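Local atomic coordinates of beta-N-acetylhexosaminidase (Streptomyces plicatus, PDB entry 1JAK), a protein that hydrolyses terminal N-acetylhexosamine residues from glycosides, acting as a family 20 beta-N-acetylhexosaminidase with substrate-assisted catalysis in an alpha/beta barrel. Residues Asp25-Ile28 and Pro29-Ser33; Gln128-Pro131 and Pro132-Lys136; Gly416-Glu419 and Val420-Tyr424; Met461-Pro464 and Arg465-Val469. All coordinates share one frame; numbering follows the deposited sequence.

Contact 1 (Asp25-Ile28 and Pro29-Ser33); sequences DRVI and PAPAS
V27 O, which faces P29 and A30 across the bend, accepts a hydrogen bond from R488 NH1. Two backbone groups of the bend lie close to V27 O without bonding to it: P29 O at 3.4 Å, a second acceptor, and A30 N at 3.6 Å. The bond from R488 probably eases the crowding of the two carbonyls. The bend comes from the cis peptide before P29, which brings I28 CA and P29 CA to 3.0 Å. With that peptide cis, I28 and P29 both extended, and V27 CA only 5.8 Å from A30 CA, the turn V27-A30 fits type VIb, a class that needs no bond between its ends. Ahead of it, R26 centres an inverse gamma turn with a weak V27 N to D25 O bond of 2.9 Å. The bend also lets V27 meet P31. V27 CG2, set between its own backbone N and carbonyl carbon (chi1 of CG1 -50°), presses on the CG-CD side of the proline ring, 3.3 Å from both P31 CG and P31 CD, tighter than ordinary van der Waals contact. I28 points elsewhere, onto Y485 and L489 of helix 482-490, while P29 packs on W474. With an alanine here in place of P29 the peptide is likely to relax to trans, parting V27 from P31, drawing A30 N off E471 and removing the ring that touches W474. Because the turn spends no hydrogen bond on itself, its peptide groups serve outside partners: A30 N gives to E471 OE1 and A30 O accepts from S475 OG, so the shape probably rests on proline geometry and these neighbours.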
loop_
_atom_site.group_PDB
_atom_site.type_symbol
_atom_site.label_atom_id
_atom_site.label_comp_id
_atom_site.label_asym_id
_atom_site.label_seq_id
_atom_site.Cartn_x
_atom_site.Cartn_y
_atom_site.Cartn_z
ATOM N N ASP A 25 -15.784 18.237 -4.069
ATOM C CA ASP A 25 -15.427 17.535 -2.837
ATOM C C ASP A 25 -15.617 16.025 -2.921
ATOM O O ASP A 25 -15.253 15.300 -1.993
ATOM C CB ASP A 25 -16.279 18.051 -1.677
ATOM C CG ASP A 25 -17.713 17.556 -1.751
ATOM O OD1 ASP A 25 -18.394 17.840 -2.757
ATOM O OD2 ASP A 25 -18.162 16.872 -0.806
ATOM N N ARG A 26 -16.186 15.549 -4.021
ATOM C CA ARG A 26 -16.450 14.123 -4.160
ATOM C C ARG A 26 -15.237 13.314 -4.596
ATOM O O ARG A 26 -15.203 12.764 -5.698
ATOM C CB ARG A 26 -17.617 13.907 -5.127
ATOM C CG ARG A 26 -18.196 12.498 -5.106
ATOM C CD ARG A 26 -19.650 12.512 -5.557
ATOM N NE ARG A 26 -20.481 13.297 -4.646
ATOM C CZ ARG A 26 -21.773 13.548 -4.834
ATOM N NH1 ARG A 26 -22.396 13.077 -5.907
ATOM N NH2 ARG A 26 -22.444 14.270 -3.948
ATOM N N VAL A 27 -14.244 13.238 -3.714
ATOM C CA VAL A 27 -13.028 12.483 -3.999
ATOM C C VAL A 27 -12.560 11.753 -2.742
ATOM O O VAL A 27 -12.906 12.133 -1.621
ATOM C CB VAL A 27 -11.885 13.406 -4.483
ATOM C CG1 VAL A 27 -12.376 14.321 -5.597
ATOM C CG2 VAL A 27 -11.351 14.213 -3.337
ATOM N N ILE A 28 -11.775 10.699 -2.938
ATOM C CA ILE A 28 -11.243 9.917 -1.828
ATOM C C ILE A 28 -9.741 9.795 -2.043
ATOM O O ILE A 28 -9.302 9.409 -3.124
ATOM C CB ILE A 28 -11.842 8.490 -1.790
ATOM C CG1 ILE A 28 -13.360 8.555 -1.604
ATOM C CG2 ILE A 28 -11.209 7.692 -0.651
ATOM C CD1 ILE A 28 -14.053 7.205 -1.744
ATOM N N PRO A 29 -8.932 10.129 -1.025
ATOM C CA PRO A 29 -9.301 10.617 0.313
ATOM C C PRO A 29 -9.958 11.997 0.288
ATOM O O PRO A 29 -9.739 12.787 -0.630
ATOM C CB PRO A 29 -7.959 10.675 1.046
ATOM C CG PRO A 29 -7.137 9.630 0.360
ATOM C CD PRO A 29 -7.489 9.842 -1.090
ATOM N N ALA A 30 -10.760 12.289 1.304
ATOM C CA ALA A 30 -11.396 13.597 1.399
ATOM C C ALA A 30 -10.264 14.625 1.486
ATOM O O ALA A 30 -9.338 14.466 2.279
ATOM C CB ALA A 30 -12.261 13.663 2.653
ATOM N N PRO A 31 -10.308 15.682 0.658
ATOM C CA PRO A 31 -9.235 16.680 0.730
ATOM C C PRO A 31 -9.348 17.514 2.006
ATOM O O PRO A 31 -10.442 17.686 2.549
ATOM C CB PRO A 31 -9.455 17.525 -0.528
ATOM C CG PRO A 31 -10.160 16.590 -1.461
ATOM C CD PRO A 31 -11.133 15.890 -0.542
ATOM N N ALA A 32 -8.219 18.035 2.473
ATOM C CA ALA A 32 -8.184 18.841 3.690
ATOM C C ALA A 32 -9.058 20.087 3.576
ATOM O O ALA A 32 -9.692 20.504 4.548
ATOM C CB ALA A 32 -6.747 19.237 4.005
ATOM N N SER A 33 -9.092 20.677 2.386
ATOM C CA SER A 33 -9.890 21.876 2.155
ATOM C C SER A 33 -10.452 21.907 0.740
ATOM O O SER A 33 -9.716 21.745 -0.228
ATOM C CB SER A 33 -9.039 23.126 2.382
ATOM O OG SER A 33 -9.770 24.296 2.056
#

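Contact 2 (Gln128-Pro131 and Pro132-Lys136); sequences QLLP and PAVEK
P131 and V134 are joined by the one hydrogen bond between 128-131 and 132-136: V134 N gives to P131 O at 2.9 Å with an N-H...O angle of 165°. The donor stands 38° out of the carbonyl plane, so the bond is straight at the hydrogen but not directed at a lone pair. V134 CG1, held between its own N and carbonyl carbon (chi1 74°), lies against the same oxygen, 3.1 Å from P131 O. The spacing of the bond is repeated downstream, E135 N to P132 O and K136 N to A133 O, each 3.0 Å. Apolar contacts form a second group. V134 CG2 turns to L130 CD1 at 4.1 Å; these two side chains cross at about a right angle, and L68 of helix 55-72 touches both. At the junction, P131 CB and P132 CD are squeezed to 3.4 Å, and the P132 ring rests on P494 and Y495. At the margin E135 OE1 forms a salt bridge with R185 NH2. Three successive bonds from residue i+3 to residue i define a short 3-10 helix, entered through the Pro-Pro step that begins two residues after helix 116-129.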
loop_
_atom_site.group_PDB
_atom_site.type_symbol
_atom_site.label_atom_id
_atom_site.label_comp_id
_atom_site.label_asym_id
_atom_site.label_seq_id
_atom_site.Cartn_x
_atom_site.Cartn_y
_atom_site.Cartn_z
ATOM N N GLN A 128 -10.288 11.943 -10.432
ATOM C CA GLN A 128 -11.565 11.653 -9.793
ATOM C C GLN A 128 -12.574 12.770 -10.072
ATOM O O GLN A 128 -13.784 12.555 -10.000
ATOM C CB GLN A 128 -11.383 11.452 -8.283
ATOM C CG GLN A 128 -10.819 10.075 -7.935
ATOM C CD GLN A 128 -10.796 9.807 -6.439
ATOM O OE1 GLN A 128 -11.747 10.127 -5.728
ATOM N NE2 GLN A 128 -9.716 9.197 -5.960
ATOM N N LEU A 129 -12.073 13.958 -10.401
ATOM C CA LEU A 129 -12.948 15.084 -10.721
ATOM C C LEU A 129 -13.484 14.891 -12.139
ATOM O O LEU A 129 -14.600 15.300 -12.457
ATOM C CB LEU A 129 -12.183 16.407 -10.607
ATOM C CG LEU A 129 -11.725 16.752 -9.184
ATOM C CD1 LEU A 129 -10.878 18.011 -9.198
ATOM C CD2 LEU A 129 -12.946 16.931 -8.284
ATOM N N LEU A 130 -12.681 14.259 -12.990
ATOM C CA LEU A 130 -13.099 13.973 -14.357
ATOM C C LEU A 130 -14.135 12.850 -14.281
ATOM O O LEU A 130 -14.212 12.144 -13.272
ATOM C CB LEU A 130 -11.892 13.539 -15.196
ATOM C CG LEU A 130 -10.933 14.674 -15.566
ATOM C CD1 LEU A 130 -9.630 14.107 -16.112
ATOM C CD2 LEU A 130 -11.602 15.574 -16.599
ATOM N N PRO A 131 -14.955 12.680 -15.335
ATOM C CA PRO A 131 -15.995 11.644 -15.387
ATOM C C PRO A 131 -15.469 10.217 -15.534
ATOM O O PRO A 131 -14.340 10.005 -15.971
ATOM C CB PRO A 131 -16.841 12.074 -16.582
ATOM C CG PRO A 131 -15.806 12.651 -17.505
ATOM C CD PRO A 131 -14.966 13.494 -16.565
ATOM N N PRO A 132 -16.296 9.219 -15.178
ATOM C CA PRO A 132 -15.940 7.796 -15.256
ATOM C C PRO A 132 -15.394 7.377 -16.619
ATOM O O PRO A 132 -14.578 6.463 -16.714
ATOM C CB PRO A 132 -17.257 7.093 -14.933
ATOM C CG PRO A 132 -17.938 8.054 -14.015
ATOM C CD PRO A 132 -17.674 9.383 -14.682
ATOM N N ALA A 133 -15.857 8.045 -17.671
ATOM C CA ALA A 133 -15.420 7.733 -19.027
ATOM C C ALA A 133 -13.904 7.841 -19.179
ATOM O O ALA A 133 -13.323 7.257 -20.092
ATOM C CB ALA A 133 -16.110 8.668 -20.022
ATOM N N VAL A 134 -13.267 8.581 -18.278
ATOM C CA VAL A 134 -11.820 8.766 -18.331
ATOM C C VAL A 134 -11.067 7.439 -18.169
ATOM O O VAL A 134 -9.893 7.330 -18.537
ATOM C CB VAL A 134 -11.356 9.773 -17.240
ATOM C CG1 VAL A 134 -11.406 9.125 -15.863
ATOM C CG2 VAL A 134 -9.955 10.287 -17.553
ATOM N N GLU A 135 -11.755 6.429 -17.642
ATOM C CA GLU A 135 -11.161 5.112 -17.419
ATOM C C GLU A 135 -11.140 4.221 -18.664
ATOM O O GLU A 135 -10.460 3.196 -18.681
ATOM C CB GLU A 135 -11.920 4.367 -16.315
ATOM C CG GLU A 135 -11.921 5.034 -14.944
ATOM C CD GLU A 135 -10.541 5.122 -14.318
ATOM O OE1 GLU A 135 -9.651 4.325 -14.691
ATOM O OE2 GLU A 135 -10.351 5.984 -13.438
ATOM N N LYS A 136 -11.890 4.603 -19.694
ATOM C CA LYS A 136 -11.965 3.811 -20.923
ATOM C C LYS A 136 -10.675 3.828 -21.746
ATOM O O LYS A 136 -9.861 4.742 -21.629
ATOM C CB LYS A 136 -13.125 4.304 -21.791
ATOM C CG LYS A 136 -14.476 4.287 -21.086
ATOM C CD LYS A 136 -14.938 2.872 -20.768
ATOM C CE LYS A 136 -15.186 2.070 -22.039
ATOM N NZ LYS A 136 -15.752 0.724 -21.753
#

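Contact 3 (Gly416-Glu419 and Val420-Tyr424); sequences GYVE and VQRSY
E419 and V420 meet at the N-terminus of helix 420-424, with E419 in the N-cap position, in the catalytic alpha/beta barrel domain. The tight part of the contact is centred on E419. Its chain bends at chi2 (-76°) and folds back so that OE1 accepts from V420 N at 2.9 Å, 160° at the hydrogen, through the anti lone pair, the one facing away from OE2. Its main-chain oxygen takes the first bond of the helix: S423 N reaches E419 O at 3.2 Å, in the carbonyl plane. The carboxylate is also gripped from outside, OE1 by S506 OG and OE2 by Y504 OH, which fixes its rotation. An alanine in place of E419 is likely to leave V420 N without its side-chain acceptor and the hydroxyls of S506 and Y504 without their shared mate. Beside this cap, V418 CG1 packs on S423 CB at 4.0 Å; S423 OG continues to R397 O, and V420 is covered by W482 and L489. V418 lies about 10 Å from the bound inhibitor, just after the pocket residues L412 and W414. The other side is looser. The Y417 ring leads away from the helix and is exposed, and Q421 likewise extends outward, its NE2 bonded to D425. R422 runs extended from CG to NE towards the salt bridges of NH2 with D396 and D370, near a bound glycerol. On the way its chain passes the loop with no polar bond to it: R422 CD comes 3.9 Å from Y417 O.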
loop_
_atom_site.group_PDB
_atom_site.type_symbol
_atom_site.label_atom_id
_atom_site.label_comp_id
_atom_site.label_asym_id
_atom_site.label_seq_id
_atom_site.Cartn_x
_atom_site.Cartn_y
_atom_site.Cartn_z
ATOM N N GLY A 416 -13.123 -12.574 12.316
ATOM C CA GLY A 416 -14.518 -12.187 12.223
ATOM C C GLY A 416 -14.755 -11.634 10.833
ATOM O O GLY A 416 -13.915 -11.802 9.953
ATOM N N TYR A 417 -15.892 -10.978 10.629
ATOM C CA TYR A 417 -16.209 -10.405 9.327
ATOM C C TYR A 417 -15.939 -8.913 9.349
ATOM O O TYR A 417 -16.059 -8.265 10.386
ATOM C CB TYR A 417 -17.665 -10.706 8.971
ATOM C CG TYR A 417 -17.888 -12.189 8.839
ATOM C CD1 TYR A 417 -17.188 -12.922 7.886
ATOM C CD2 TYR A 417 -18.721 -12.877 9.721
ATOM C CE1 TYR A 417 -17.298 -14.304 7.813
ATOM C CE2 TYR A 417 -18.841 -14.268 9.656
ATOM C CZ TYR A 417 -18.121 -14.972 8.699
ATOM O OH TYR A 417 -18.209 -16.344 8.622
ATOM N N VAL A 418 -15.562 -8.367 8.199
ATOM C CA VAL A 418 -15.240 -6.952 8.130
ATOM C C VAL A 418 -15.904 -6.271 6.945
ATOM O O VAL A 418 -15.381 -6.292 5.830
ATOM C CB VAL A 418 -13.706 -6.757 8.047
ATOM C CG1 VAL A 418 -13.359 -5.271 8.031
ATOM C CG2 VAL A 418 -13.033 -7.448 9.233
ATOM N N GLU A 419 -17.073 -5.683 7.186
ATOM C CA GLU A 419 -17.780 -4.972 6.131
ATOM C C GLU A 419 -17.107 -3.627 5.897
ATOM O O GLU A 419 -16.178 -3.242 6.612
ATOM C CB GLU A 419 -19.256 -4.769 6.492
ATOM C CG GLU A 419 -20.210 -5.733 5.780
ATOM C CD GLU A 419 -20.446 -5.381 4.312
ATOM O OE1 GLU A 419 -19.794 -4.448 3.799
ATOM O OE2 GLU A 419 -21.293 -6.044 3.670
ATOM N N VAL A 420 -17.585 -2.913 4.891
ATOM C CA VAL A 420 -17.012 -1.628 4.532
ATOM C C VAL A 420 -17.030 -0.589 5.652
ATOM O O VAL A 420 -16.030 0.087 5.883
ATOM C CB VAL A 420 -17.715 -1.066 3.287
ATOM C CG1 VAL A 420 -17.052 0.234 2.849
ATOM C CG2 VAL A 420 -17.654 -2.098 2.168
ATOM N N GLN A 421 -18.146 -0.458 6.362
ATOM C CA GLN A 421 -18.189 0.531 7.432
ATOM C C GLN A 421 -17.184 0.230 8.537
ATOM O O GLN A 421 -16.479 1.125 8.993
ATOM C CB GLN A 421 -19.594 0.655 8.036
ATOM C CG GLN A 421 -19.633 1.667 9.180
ATOM C CD GLN A 421 -21.032 1.983 9.680
ATOM O OE1 GLN A 421 -22.018 1.393 9.239
ATOM N NE2 GLN A 421 -21.118 2.921 10.615
ATOM N N ARG A 422 -17.103 -1.027 8.963
ATOM C CA ARG A 422 -16.164 -1.379 10.024
ATOM C C ARG A 422 -14.724 -1.042 9.639
ATOM O O ARG A 422 -13.946 -0.554 10.458
ATOM C CB ARG A 422 -16.255 -2.872 10.367
ATOM C CG ARG A 422 -15.350 -3.267 11.536
ATOM C CD ARG A 422 -15.403 -4.756 11.837
ATOM N NE ARG A 422 -14.621 -5.091 13.027
ATOM C CZ ARG A 422 -14.991 -4.807 14.273
ATOM N NH1 ARG A 422 -16.139 -4.179 14.501
ATOM N NH2 ARG A 422 -14.212 -5.148 15.292
ATOM N N SER A 423 -14.373 -1.295 8.385
ATOM C CA SER A 423 -13.022 -1.029 7.911
ATOM C C SER A 423 -12.664 0.457 7.937
ATOM O O SER A 423 -11.514 0.821 8.166
ATOM C CB SER A 423 -12.861 -1.569 6.486
ATOM O OG SER A 423 -11.533 -1.406 6.024
ATOM N N TYR A 424 -13.665 1.306 7.723
ATOM C CA TYR A 424 -13.476 2.757 7.672
ATOM C C TYR A 424 -13.751 3.533 8.956
ATOM O O TYR A 424 -13.052 4.498 9.273
ATOM C CB TYR A 424 -14.381 3.333 6.572
ATOM C CG TYR A 424 -14.433 4.849 6.508
ATOM C CD1 TYR A 424 -13.446 5.571 5.838
ATOM C CD2 TYR A 424 -15.468 5.560 7.121
ATOM C CE1 TYR A 424 -13.485 6.964 5.774
ATOM C CE2 TYR A 424 -15.516 6.960 7.069
ATOM C CZ TYR A 424 -14.523 7.652 6.391
ATOM O OH TYR A 424 -14.567 9.027 6.314
#

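Contact 4 (Met461-Pro464 and Arg465-Val469); sequences MAFP and RLPGV
The guanidinium of R465 receives M461 O at its edge: the oxygen is 2° out of the guanidinium plane, and NH2 gives to it at 3.1 Å with an angle of 177° at the hydrogen, meeting a lone pair in the carbonyl plane. The F463 ring has L466 CD2 lying obliquely to it, 3.8 Å from CZ, and forms an edge-to-face pair with W496. A bend at chi3 (-63°) brings the arginine back beside the helix break, where M461 runs alongside it, pointing the same way, with M461 CE 3.8 Å from R465 NH2. One water completes the arrangement. It donates to M461 O at 2.7 Å and accepts from R465 NE at 2.8 Å and from R465 N at 3.0 Å, so it bridges the backbone groups that a direct i to i+4 bond would join in an unbroken helix. One position on, the direct link survives: L466 N reaches A462 O at 2.8 Å, almost in line with the carbonyl bond. Between them, the cis peptide before P464 lies at the kink between helices 455-462 and 465-474 and probably produces it. P467 has no N-H to offer, and its CD instead rests against P464 O at 3.2 Å. R465 NH1 bonds to the carbonyl of M402, a residue of the inhibitor pocket, consistent with a second-shell place for the arginine. The buried positive charge is thus met by carbonyl oxygens and a water, which would probably stabilise it through their dipoles.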
loop_
_atom_site.group_PDB
_atom_site.type_symbol
_atom_site.label_atom_id
_atom_site.label_comp_id
_atom_site.label_asym_id
_atom_site.label_seq_id
_atom_site.Cartn_x
_atom_site.Cartn_y
_atom_site.Cartn_z
ATOM N N MET A 461 -11.235 -8.372 -3.336
ATOM C CA MET A 461 -11.012 -8.290 -1.896
ATOM C C MET A 461 -10.435 -6.936 -1.486
ATOM O O MET A 461 -10.652 -6.477 -0.366
ATOM C CB MET A 461 -10.088 -9.424 -1.435
ATOM C CG MET A 461 -10.697 -10.822 -1.587
ATOM S SD MET A 461 -12.340 -10.986 -0.838
ATOM C CE MET A 461 -11.938 -10.945 0.921
ATOM N N ALA A 462 -9.712 -6.287 -2.394
ATOM C CA ALA A 462 -9.124 -4.986 -2.088
ATOM C C ALA A 462 -10.164 -3.869 -2.172
ATOM O O ALA A 462 -10.146 -2.937 -1.369
ATOM C CB ALA A 462 -7.966 -4.697 -3.035
ATOM N N PHE A 463 -11.066 -3.963 -3.147
ATOM C CA PHE A 463 -12.110 -2.953 -3.326
ATOM C C PHE A 463 -13.446 -3.474 -2.808
ATOM O O PHE A 463 -13.810 -4.621 -3.065
ATOM C CB PHE A 463 -12.238 -2.578 -4.806
ATOM C CG PHE A 463 -11.035 -1.858 -5.357
ATOM C CD1 PHE A 463 -9.908 -2.564 -5.770
ATOM C CD2 PHE A 463 -11.028 -0.471 -5.452
ATOM C CE1 PHE A 463 -8.790 -1.896 -6.271
ATOM C CE2 PHE A 463 -9.916 0.207 -5.952
ATOM C CZ PHE A 463 -8.794 -0.509 -6.362
ATOM N N PRO A 464 -14.257 -2.601 -2.189
ATOM C CA PRO A 464 -14.082 -1.168 -1.927
ATOM C C PRO A 464 -13.437 -0.681 -0.625
ATOM O O PRO A 464 -13.534 0.505 -0.314
ATOM C CB PRO A 464 -15.506 -0.655 -2.044
ATOM C CG PRO A 464 -16.253 -1.730 -1.293
ATOM C CD PRO A 464 -15.612 -3.032 -1.793
ATOM N N ARG A 465 -12.783 -1.552 0.134
ATOM C CA ARG A 465 -12.177 -1.114 1.390
ATOM C C ARG A 465 -10.845 -0.370 1.250
ATOM O O ARG A 465 -10.484 0.430 2.117
ATOM C CB ARG A 465 -12.012 -2.312 2.332
ATOM C CG ARG A 465 -13.345 -2.901 2.795
ATOM C CD ARG A 465 -13.167 -4.195 3.593
ATOM N NE ARG A 465 -12.561 -5.250 2.784
ATOM C CZ ARG A 465 -12.483 -6.526 3.149
ATOM N NH1 ARG A 465 -12.974 -6.922 4.316
ATOM N NH2 ARG A 465 -11.909 -7.411 2.343
ATOM N N LEU A 466 -10.125 -0.620 0.159
ATOM C CA LEU A 466 -8.827 0.018 -0.069
ATOM C C LEU A 466 -8.842 1.552 0.011
ATOM O O LEU A 466 -7.983 2.151 0.659
ATOM C CB LEU A 466 -8.260 -0.423 -1.427
ATOM C CG LEU A 466 -6.855 0.070 -1.781
ATOM C CD1 LEU A 466 -5.825 -0.594 -0.877
ATOM C CD2 LEU A 466 -6.563 -0.256 -3.242
ATOM N N PRO A 467 -9.809 2.211 -0.651
ATOM C CA PRO A 467 -9.854 3.679 -0.596
ATOM C C PRO A 467 -10.072 4.205 0.823
ATOM O O PRO A 467 -9.548 5.257 1.196
ATOM C CB PRO A 467 -11.028 4.033 -1.514
ATOM C CG PRO A 467 -11.101 2.872 -2.458
ATOM C CD PRO A 467 -10.844 1.688 -1.560
ATOM N N GLY A 468 -10.851 3.466 1.605
ATOM C CA GLY A 468 -11.145 3.872 2.969
ATOM C C GLY A 468 -9.924 3.950 3.863
ATOM O O GLY A 468 -9.778 4.896 4.639
ATOM N N VAL A 469 -9.042 2.960 3.770
ATOM C CA VAL A 469 -7.839 2.964 4.595
ATOM C C VAL A 469 -6.924 4.106 4.156
ATOM O O VAL A 469 -6.224 4.707 4.973
ATOM C CB VAL A 469 -7.093 1.625 4.499
ATOM C CG1 VAL A 469 -5.901 1.620 5.457
ATOM C CG2 VAL A 469 -8.050 0.482 4.832
HETATM O O HOH W 1 -12.423 -4.507 0.040
#

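Overall arrangement
Along the chain the contacts follow in order, 1 and 2 in family 20 domain 2, 3 and 4 in the catalytic barrel domain. Contacts 3 and 4 are the nearest neighbours, centres 10 Å apart, where helix 420-424 packs on the start of helix 465-474. Contact 4 also meets contact 1 where domain 2 and the catalytic domain adjoin (centres 16 Å apart), I28 CG2 lying 3.5 Å from P467 O. Contact 1 in turn touches contact 2 at the end of helix 116-129, also 16 Å away centre to centre. Contacts 2 and 3, 27 Å apart, do not touch. The touching contacts thus form a series 2-1-4-3 in space, from domain 2 across the interface towards the inhibitor pocket.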